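Side-chain contacts in acyl-CoA thioesterase II (Mycobacterium avium subsp. paratuberculosis, PDB 4R9Z), which probably hydrolyses fatty acyl-CoA thioesters to free fatty acids and coenzyme A, and is built as a double hot-dog: residues S6-G9 with D10-T14; T95-D99 with D100-M104; P188-T191 with A192-A196; V201-T204 with E205-F208. All blocks are in the same frame, centred on the assembly; numbering follows the deposited sequence.

Contact 1: S6-G9 with D10-T14; sequences SSLG and DVLAT
Leu8 and Leu12 stand one turn apart on the same flank of helix 8-15, and their side chains meet at a slant, with CG of Leu8 4.0 Å from CD1 of Leu12. Different first torsions bring them together. Leu8 swings CG opposite its backbone N and beside its carbonyl carbon (chi1 -171°), while Leu12 keeps CG beside its N, leaning back over the carbonyl oxygen of Leu8. Beneath them Leu12 N donates to Leu8 O at 2.8 Å. Its neighbours in the helical series are Val11 N to Ser7 O, 2.9 Å, and Ala13 N to Gly9 O, 3.1 Å. The hydroxyl of Thr14 adds a bond within the next turn, OG1 donating a hydrogen bond to Val11 O at 2.7 Å. Ser7 occupies the N-cap position, yet its hydroxyl makes no capping bond and pairs instead with Ala154 O. Asp10, on the exposed side of the first turn, suits a place where its negative charge would probably interact well with the helix dipole. Farther out, Trp158 lies against Leu8 and Val11, Tyr197 touches Val11, and Leu190 meets Leu12. Aliphatic residues at 8, 11 and 12 face the protein while Gly9, Asp10 and Ala13 face solvent, the pattern of a short amphipathic helix near the chain's N-terminal end, packed upon helix 188-201.

Contact 2: T95-D99 with D100-M104; sequences TARQD and DKILM
A beta hairpin closes here, strand 89-98 turning back into strand 101-111 through a type II' turn from Gln98 to Lys101. Asp99 takes the first corner with a positive phi of 56°, a conformation more often left to glycine. Gln98 and Lys101 close the turn with two backbone bonds, Gln98 N to Lys101 O at 3.0 Å and Lys101 N to Gln98 O at 3.1 Å. Farther along, a classic beta bulge sets Leu103 and Met104 opposite the single Ala96: Ala96 O accepts from Leu103 N at 2.8 Å, and Ala96 N donates to Met104 O at 2.9 Å. On the side of Ala96 and Met104, CB of the small alanine meets Met104 CG at 3.5 Å, and both pack on Ile42 of helix 39-52, the N-terminal hot-dog helix wrapped by its sheet. CD1 of Leu103 lies 3.8 Å from OE1 of Gln98, whose NE2 is held by Asp71 O. On the opposite face, Arg97 and Ile102 run side by side. CG2 of Thr95 sits over the centre of the Arg97 guanidinium and touches Ile102 CG2 at 3.8 Å. Arg97 NH1 forms a salt bridge with Glu79, while Ile102 packs on Leu83 of the second subunit.

Contact 3: P188-T191 with A192-A196; sequences PVLT and ASLVA
Two donors share the carbonyl oxygen of Leu190: Ser193 OG at 2.8 Å and Leu194 N at 3.1 Å, both arriving from the same face of the carbonyl plane. Ser193 reaches it by placing OG between its own backbone N and carbonyl carbon (chi1 65°), which folds the hydroxyl back toward the preceding turn. A buried serine thus satisfies its polar end within its own helix. The regular bonds continue on either side of this one, Ala192 N to Pro188 O at 3.1 Å, Ser193 N to Val189 O at 3.2 Å and Val195 N to Thr191 O at 2.9 Å. Pro188 suits the first turn, where no earlier carbonyl of the helix calls for its missing N-H. Thr191, also buried, turns its hydroxyl to Asp187 O. The apolar contact is between leucines a turn apart, Leu190 CG lying 4.1 Å from Leu194 CD1, while Leu190 CD1 also rests near Ser193 OG. Around this opening part of helix 188-201, Leu190 and Leu194 face helix 8-15. Val189 and Ser193 lie on helix 39-52, and the small Ala192 borders Pro59 of strand 58-66, so the helix packs on helices 8-15 and 39-52 and on strand 58-66.

Contact 4: V201-T204 with E205-F208; sequences VTLT and EPAF
The first turn of helix 204-211 follows directly on the short connection that leaves helix 188-201, and this contact spans the junction. Its backbone bond runs from Phe208 N to Thr204 O, 2.9 Å long. Round the same oxygen gather two side chains that complete this turn, CB of Ala207 at 3.5 Å and CB of Phe208 at 3.6 Å. Phe208 then carries its ring away from residues 201-204, CG standing opposite the backbone N (chi1 -167°). Pro206 fits its early place in the helix, because no helical carbonyl precedes it to need an N-H and its preset phi agrees with the helical one. Its CG and CD lie over Leu203 O, CD at 3.6 Å, and CG of Pro206 lies only loosely against the leucine, 4.5 Å from Leu203 CD1. Glu205, bent at its second torsion, sends its carboxylate off from residues 201-204, as suits a charged side chain at a partly exposed position. Before the turn, the hydroxyl of Thr202 bonds back to Met198 O, a buried polar group thereby satisfied at the end of the preceding helix. Leu203 is set among Tyr238 and Arg240 of strand 236-246 and Val267 and Gln269 of strand 263-272, while Ala207, small enough for close approach, touches Ser242 and Met271 on the same two strands.

In the fold
Contacts 1 and 3 are the only two of the four that touch: CD2 of Leu12 lies 4.1 Å from CD2 of Leu190 and 4.3 Å from CD1 of Leu194, joining helix 8-15 to helix 188-201. Contact 4 follows contact 3 along the chain, its nearest atoms about 5 Å away although the centres are 20 Å apart. Contact 2 stands by itself on the N-terminal hot-dog, its centre about 23 Å from those of contacts 1 and 3 and 25 Å from that of contact 4. Helix 39-52 links the two halves, since it meets residues of both contact 2 and contact 3, as the two repeats of a double hot-dog pack together.

Contact 1: S6-G9 with D10-T14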
loop_
_atom_site.group_PDB
_atom_site.type_symbol
_atom_site.label_atom_id
_atom_site.label_comp_id
_atom_site.label_asym_id
_atom_site.label_seq_id
_atom_site.Cartn_x
_atom_site.Cartn_y
_atom_site.Cartn_z
ATOM N N SER B 6 -5.782 27.879 15.049
ATOM C CA SER B 6 -5.978 27.212 13.768
ATOM C C SER B 6 -4.847 27.541 12.800
ATOM O O SER B 6 -4.310 28.649 12.811
ATOM C CB SER B 6 -7.320 27.606 13.156
ATOM O OG SER B 6 -7.536 26.932 11.928
ATOM N N SER B 7 -4.489 26.578 11.958
ATOM C CA SER B 7 -3.375 26.767 11.037
ATOM C C SER B 7 -3.731 26.338 9.623
ATOM O O SER B 7 -2.847 26.085 8.809
ATOM C CB SER B 7 -2.145 25.992 11.520
ATOM O OG SER B 7 -2.423 24.606 11.634
ATOM N N LEU B 8 -5.027 26.271 9.332
ATOM C CA LEU B 8 -5.502 25.774 8.046
ATOM C C LEU B 8 -5.036 26.680 6.914
ATOM O O LEU B 8 -4.616 26.203 5.860
ATOM C CB LEU B 8 -7.027 25.659 8.035
ATOM C CG LEU B 8 -7.622 24.947 6.819
ATOM C CD1 LEU B 8 -6.999 23.570 6.639
ATOM C CD2 LEU B 8 -9.133 24.847 6.940
ATOM N N GLY B 9 -5.121 27.988 7.134
ATOM C CA GLY B 9 -4.692 28.953 6.142
ATOM C C GLY B 9 -3.236 28.761 5.768
ATOM O O GLY B 9 -2.870 28.853 4.596
ATOM N N ASP B 10 -2.405 28.482 6.765
ATOM C CA ASP B 10 -0.988 28.245 6.525
ATOM C C ASP B 10 -0.765 26.907 5.827
ATOM O O ASP B 10 0.150 26.772 5.013
ATOM C CB ASP B 10 -0.207 28.301 7.836
ATOM C CG ASP B 10 -0.267 29.668 8.483
ATOM O OD1 ASP B 10 -0.456 30.659 7.746
ATOM O OD2 ASP B 10 -0.125 29.751 9.722
ATOM N N VAL B 11 -1.602 25.923 6.141
ATOM C CA VAL B 11 -1.511 24.621 5.490
ATOM C C VAL B 11 -1.897 24.724 4.023
ATOM O O VAL B 11 -1.153 24.285 3.145
ATOM C CB VAL B 11 -2.400 23.568 6.182
ATOM C CG1 VAL B 11 -2.531 22.322 5.316
ATOM C CG2 VAL B 11 -1.838 23.222 7.552
ATOM N N LEU B 12 -3.054 25.323 3.764
ATOM C CA LEU B 12 -3.550 25.492 2.403
ATOM C C LEU B 12 -2.543 26.234 1.529
ATOM O O LEU B 12 -2.394 25.931 0.345
ATOM C CB LEU B 12 -4.884 26.233 2.415
ATOM C CG LEU B 12 -6.052 25.464 3.025
ATOM C CD1 LEU B 12 -7.290 26.332 3.038
ATOM C CD2 LEU B 12 -6.304 24.186 2.242
ATOM N N ALA B 13 -1.864 27.212 2.118
ATOM C CA ALA B 13 -0.838 27.965 1.410
ATOM C C ALA B 13 0.315 27.059 0.978
ATOM O O ALA B 13 0.723 27.073 -0.183
ATOM C CB ALA B 13 -0.324 29.101 2.274
ATOM N N THR B 14 0.835 26.267 1.912
ATOM C CA THR B 14 1.954 25.374 1.619
ATOM C C THR B 14 1.551 24.284 0.628
ATOM O O THR B 14 2.389 23.764 -0.105
ATOM C CB THR B 14 2.511 24.709 2.896
ATOM O OG1 THR B 14 1.454 24.058 3.611
ATOM C CG2 THR B 14 3.174 25.745 3.791
#

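Contact 2: T95-D99 with D100-M104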
loop_
_atom_site.group_PDB
_atom_site.type_symbol
_atom_site.label_atom_id
_atom_site.label_comp_id
_atom_site.label_asym_id
_atom_site.label_seq_id
_atom_site.Cartn_x
_atom_site.Cartn_y
_atom_site.Cartn_z
ATOM N N THR B 95 9.189 12.069 -6.577
ATOM C CA THR B 95 10.345 11.985 -5.701
ATOM C C THR B 95 10.561 13.341 -5.043
ATOM O O THR B 95 10.674 14.355 -5.726
ATOM C CB THR B 95 11.612 11.542 -6.469
ATOM O OG1 THR B 95 11.394 10.249 -7.046
ATOM C CG2 THR B 95 12.796 11.449 -5.535
ATOM N N ALA B 96 10.572 13.365 -3.714
ATOM C CA ALA B 96 10.777 14.615 -2.988
ATOM C C ALA B 96 12.219 14.730 -2.514
ATOM O O ALA B 96 12.751 13.820 -1.884
ATOM C CB ALA B 96 9.832 14.715 -1.820
ATOM N N ARG B 97 12.841 15.864 -2.810
ATOM C CA ARG B 97 14.239 16.068 -2.467
ATOM C C ARG B 97 14.513 17.370 -1.737
ATOM O O ARG B 97 13.836 18.377 -1.942
ATOM C CB ARG B 97 15.110 16.036 -3.720
ATOM C CG ARG B 97 15.217 14.702 -4.417
ATOM C CD ARG B 97 16.050 14.872 -5.669
ATOM N NE ARG B 97 16.323 13.614 -6.350
ATOM C CZ ARG B 97 15.625 13.153 -7.382
ATOM N NH1 ARG B 97 14.591 13.846 -7.856
ATOM N NH2 ARG B 97 15.962 11.995 -7.933
ATOM N N GLN B 98 15.516 17.319 -0.871
ATOM C CA GLN B 98 16.169 18.504 -0.342
ATOM C C GLN B 98 17.628 18.357 -0.709
ATOM O O GLN B 98 18.315 17.475 -0.194
ATOM C CB GLN B 98 15.981 18.635 1.159
ATOM C CG GLN B 98 14.859 19.561 1.547
ATOM C CD GLN B 98 14.587 19.522 3.029
ATOM O OE1 GLN B 98 15.153 18.702 3.751
ATOM N NE2 GLN B 98 13.700 20.394 3.492
ATOM N N ASP B 99 18.086 19.221 -1.609
ATOM C CA ASP B 99 19.401 19.101 -2.230
ATOM C C ASP B 99 19.554 17.735 -2.902
ATOM O O ASP B 99 18.727 17.357 -3.730
ATOM C CB ASP B 99 20.518 19.336 -1.209
ATOM C CG ASP B 99 21.003 20.777 -1.201
ATOM O OD1 ASP B 99 20.401 21.617 -0.496
ATOM O OD2 ASP B 99 21.988 21.072 -1.910
ATOM N N ASP B 100 20.600 16.998 -2.556
ATOM C CA ASP B 100 20.855 15.715 -3.204
ATOM C C ASP B 100 20.136 14.578 -2.481
ATOM O O ASP B 100 20.095 13.442 -2.954
ATOM C CB ASP B 100 22.358 15.437 -3.221
ATOM C CG ASP B 100 23.150 16.555 -3.866
ATOM O OD1 ASP B 100 22.637 17.189 -4.811
ATOM O OD2 ASP B 100 24.281 16.814 -3.406
ATOM N N LYS B 101 19.560 14.915 -1.333
ATOM C CA LYS B 101 18.859 13.966 -0.478
ATOM C C LYS B 101 17.430 13.640 -0.909
ATOM O O LYS B 101 16.617 14.540 -1.100
ATOM C CB LYS B 101 18.845 14.513 0.949
ATOM C CG LYS B 101 18.687 13.479 2.043
ATOM C CD LYS B 101 18.662 14.158 3.406
ATOM C CE LYS B 101 19.942 14.948 3.645
ATOM N NZ LYS B 101 19.794 15.935 4.752
ATOM N N ILE B 102 17.139 12.348 -1.058
ATOM C CA ILE B 102 15.783 11.874 -1.337
ATOM C C ILE B 102 15.030 11.662 -0.022
ATOM O O ILE B 102 15.415 10.822 0.784
ATOM C CB ILE B 102 15.786 10.557 -2.136
ATOM C CG1 ILE B 102 16.438 10.752 -3.502
ATOM C CG2 ILE B 102 14.374 10.038 -2.322
ATOM C CD1 ILE B 102 16.620 9.455 -4.270
ATOM N N LEU B 103 13.956 12.413 0.191
ATOM C CA LEU B 103 13.224 12.354 1.451
ATOM C C LEU B 103 12.119 11.315 1.385
ATOM O O LEU B 103 11.928 10.524 2.310
ATOM C CB LEU B 103 12.626 13.717 1.805
ATOM C CG LEU B 103 13.559 14.923 1.781
ATOM C CD1 LEU B 103 12.774 16.188 2.083
ATOM C CD2 LEU B 103 14.704 14.738 2.762
ATOM N N MET B 104 11.379 11.335 0.284
ATOM C CA MET B 104 10.328 10.359 0.067
ATOM C C MET B 104 10.161 10.061 -1.412
ATOM O O MET B 104 10.549 10.858 -2.268
ATOM C CB MET B 104 8.996 10.840 0.664
ATOM C CG MET B 104 8.453 12.143 0.104
ATOM S SD MET B 104 6.704 12.084 -0.371
ATOM C CE MET B 104 6.833 11.250 -1.940
#

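Contact 3: P188-T191 with A192-A196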
loop_
_atom_site.group_PDB
_atom_site.type_symbol
_atom_site.label_atom_id
_atom_site.label_comp_id
_atom_site.label_asym_id
_atom_site.label_seq_id
_atom_site.Cartn_x
_atom_site.Cartn_y
_atom_site.Cartn_z
ATOM N N PRO B 188 -11.955 18.926 -5.373
ATOM C CA PRO B 188 -11.912 17.463 -5.258
ATOM C C PRO B 188 -10.502 16.927 -5.030
ATOM O O PRO B 188 -10.298 16.070 -4.172
ATOM C CB PRO B 188 -12.452 16.993 -6.607
ATOM C CG PRO B 188 -13.346 18.083 -7.051
ATOM C CD PRO B 188 -12.758 19.364 -6.528
ATOM N N VAL B 189 -9.547 17.434 -5.803
ATOM C CA VAL B 189 -8.150 17.027 -5.692
ATOM C C VAL B 189 -7.499 17.553 -4.406
ATOM O O VAL B 189 -6.760 16.827 -3.737
ATOM C CB VAL B 189 -7.343 17.493 -6.928
ATOM C CG1 VAL B 189 -5.850 17.390 -6.677
ATOM C CG2 VAL B 189 -7.743 16.686 -8.151
ATOM N N LEU B 190 -7.760 18.812 -4.064
ATOM C CA LEU B 190 -7.245 19.375 -2.818
ATOM C C LEU B 190 -7.808 18.623 -1.620
ATOM O O LEU B 190 -7.107 18.383 -0.641
ATOM C CB LEU B 190 -7.575 20.864 -2.707
ATOM C CG LEU B 190 -7.042 21.587 -1.466
ATOM C CD1 LEU B 190 -5.562 21.309 -1.278
ATOM C CD2 LEU B 190 -7.286 23.085 -1.569
ATOM N N THR B 191 -9.085 18.270 -1.703
ATOM C CA THR B 191 -9.761 17.512 -0.657
ATOM C C THR B 191 -9.122 16.137 -0.452
ATOM O O THR B 191 -8.933 15.692 0.680
ATOM C CB THR B 191 -11.257 17.345 -0.981
ATOM O OG1 THR B 191 -11.883 18.633 -0.995
ATOM C CG2 THR B 191 -11.941 16.475 0.052
ATOM N N ALA B 192 -8.793 15.467 -1.552
ATOM C CA ALA B 192 -8.190 14.146 -1.474
ATOM C C ALA B 192 -6.830 14.200 -0.781
ATOM O O ALA B 192 -6.515 13.345 0.046
ATOM C CB ALA B 192 -8.055 13.549 -2.854
ATOM N N SER B 193 -6.033 15.216 -1.099
ATOM C CA SER B 193 -4.717 15.342 -0.487
ATOM C C SER B 193 -4.843 15.675 0.994
ATOM O O SER B 193 -4.009 15.267 1.799
ATOM C CB SER B 193 -3.879 16.412 -1.188
ATOM O OG SER B 193 -4.454 17.697 -1.026
ATOM N N LEU B 194 -5.906 16.386 1.356
ATOM C CA LEU B 194 -6.127 16.748 2.750
ATOM C C LEU B 194 -6.582 15.534 3.536
ATOM O O LEU B 194 -6.220 15.359 4.699
ATOM C CB LEU B 194 -7.157 17.865 2.870
ATOM C CG LEU B 194 -6.662 19.262 2.509
ATOM C CD1 LEU B 194 -7.843 20.202 2.340
ATOM C CD2 LEU B 194 -5.716 19.765 3.585
ATOM N N VAL B 195 -7.383 14.696 2.890
ATOM C CA VAL B 195 -7.745 13.412 3.457
ATOM C C VAL B 195 -6.483 12.592 3.713
ATOM O O VAL B 195 -6.258 12.119 4.825
ATOM C CB VAL B 195 -8.687 12.637 2.539
ATOM C CG1 VAL B 195 -8.753 11.183 2.968
ATOM C CG2 VAL B 195 -10.061 13.270 2.566
ATOM N N ALA B 196 -5.658 12.440 2.683
ATOM C CA ALA B 196 -4.392 11.732 2.822
ATOM C C ALA B 196 -3.514 12.368 3.895
ATOM O O ALA B 196 -2.918 11.665 4.709
ATOM C CB ALA B 196 -3.658 11.694 1.491
#

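Contact 4: V201-T204 with E205-F208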
loop_
_atom_site.group_PDB
_atom_site.type_symbol
_atom_site.label_atom_id
_atom_site.label_comp_id
_atom_site.label_asym_id
_atom_site.label_seq_id
_atom_site.Cartn_x
_atom_site.Cartn_y
_atom_site.Cartn_z
ATOM N N VAL B 201 -1.098 11.635 9.610
ATOM C CA VAL B 201 -0.596 12.238 10.847
ATOM C C VAL B 201 -1.299 11.765 12.122
ATOM O O VAL B 201 -0.745 11.886 13.212
ATOM C CB VAL B 201 -0.692 13.781 10.803
ATOM C CG1 VAL B 201 0.133 14.334 9.655
ATOM C CG2 VAL B 201 -2.142 14.226 10.685
ATOM N N THR B 202 -2.503 11.216 11.992
ATOM C CA THR B 202 -3.259 10.774 13.163
ATOM C C THR B 202 -3.074 9.295 13.457
ATOM O O THR B 202 -3.636 8.764 14.411
ATOM C CB THR B 202 -4.756 11.046 13.003
ATOM O OG1 THR B 202 -5.247 10.388 11.829
ATOM C CG2 THR B 202 -5.005 12.531 12.909
ATOM N N LEU B 203 -2.315 8.623 12.625
ATOM C CA LEU B 203 -2.252 7.190 12.655
ATOM C C LEU B 203 -1.139 6.600 13.481
ATOM O O LEU B 203 -1.022 5.425 13.577
ATOM C CB LEU B 203 -2.219 6.645 11.253
ATOM C CG LEU B 203 -3.032 5.406 11.069
ATOM C CD1 LEU B 203 -4.401 5.631 11.605
ATOM C CD2 LEU B 203 -3.104 5.012 9.623
ATOM N N THR B 204 -0.310 7.434 14.034
ATOM C CA THR B 204 0.625 6.991 15.008
ATOM C C THR B 204 0.046 6.484 16.298
ATOM O O THR B 204 0.570 5.566 16.858
ATOM C CB THR B 204 1.552 8.106 15.378
ATOM O OG1 THR B 204 0.806 9.325 15.429
ATOM C CG2 THR B 204 2.589 8.198 14.356
ATOM N N GLU B 205 -1.000 7.120 16.809
ATOM C CA GLU B 205 -1.405 6.885 18.179
ATOM C C GLU B 205 -1.819 5.477 18.444
ATOM O O GLU B 205 -1.438 4.970 19.477
ATOM C CB GLU B 205 -2.450 7.897 18.693
ATOM C CG GLU B 205 -3.467 7.406 19.750
ATOM C CD GLU B 205 -2.912 7.017 21.130
ATOM O OE1 GLU B 205 -1.745 7.235 21.432
ATOM O OE2 GLU B 205 -3.678 6.509 21.952
ATOM N N PRO B 206 -2.609 4.838 17.478
ATOM C CA PRO B 206 -2.944 3.457 17.854
ATOM C C PRO B 206 -1.702 2.595 18.076
ATOM O O PRO B 206 -1.682 1.791 18.964
ATOM C CB PRO B 206 -3.783 2.935 16.703
ATOM C CG PRO B 206 -3.564 3.827 15.605
ATOM C CD PRO B 206 -3.410 5.145 16.205
ATOM N N ALA B 207 -0.687 2.749 17.259
ATOM C CA ALA B 207 0.562 2.041 17.416
ATOM C C ALA B 207 1.334 2.410 18.642
ATOM O O ALA B 207 1.912 1.578 19.275
ATOM C CB ALA B 207 1.415 2.241 16.190
ATOM N N PHE B 208 1.367 3.681 18.945
ATOM C CA PHE B 208 1.974 4.148 20.147
ATOM C C PHE B 208 1.247 3.606 21.349
ATOM O O PHE B 208 1.819 3.268 22.341
ATOM C CB PHE B 208 1.957 5.654 20.180
ATOM C CG PHE B 208 2.828 6.231 21.231
ATOM C CD1 PHE B 208 4.176 5.993 21.224
ATOM C CD2 PHE B 208 2.305 6.997 22.237
ATOM C CE1 PHE B 208 4.987 6.515 22.205
ATOM C CE2 PHE B 208 3.112 7.531 23.209
ATOM C CZ PHE B 208 4.450 7.290 23.197
#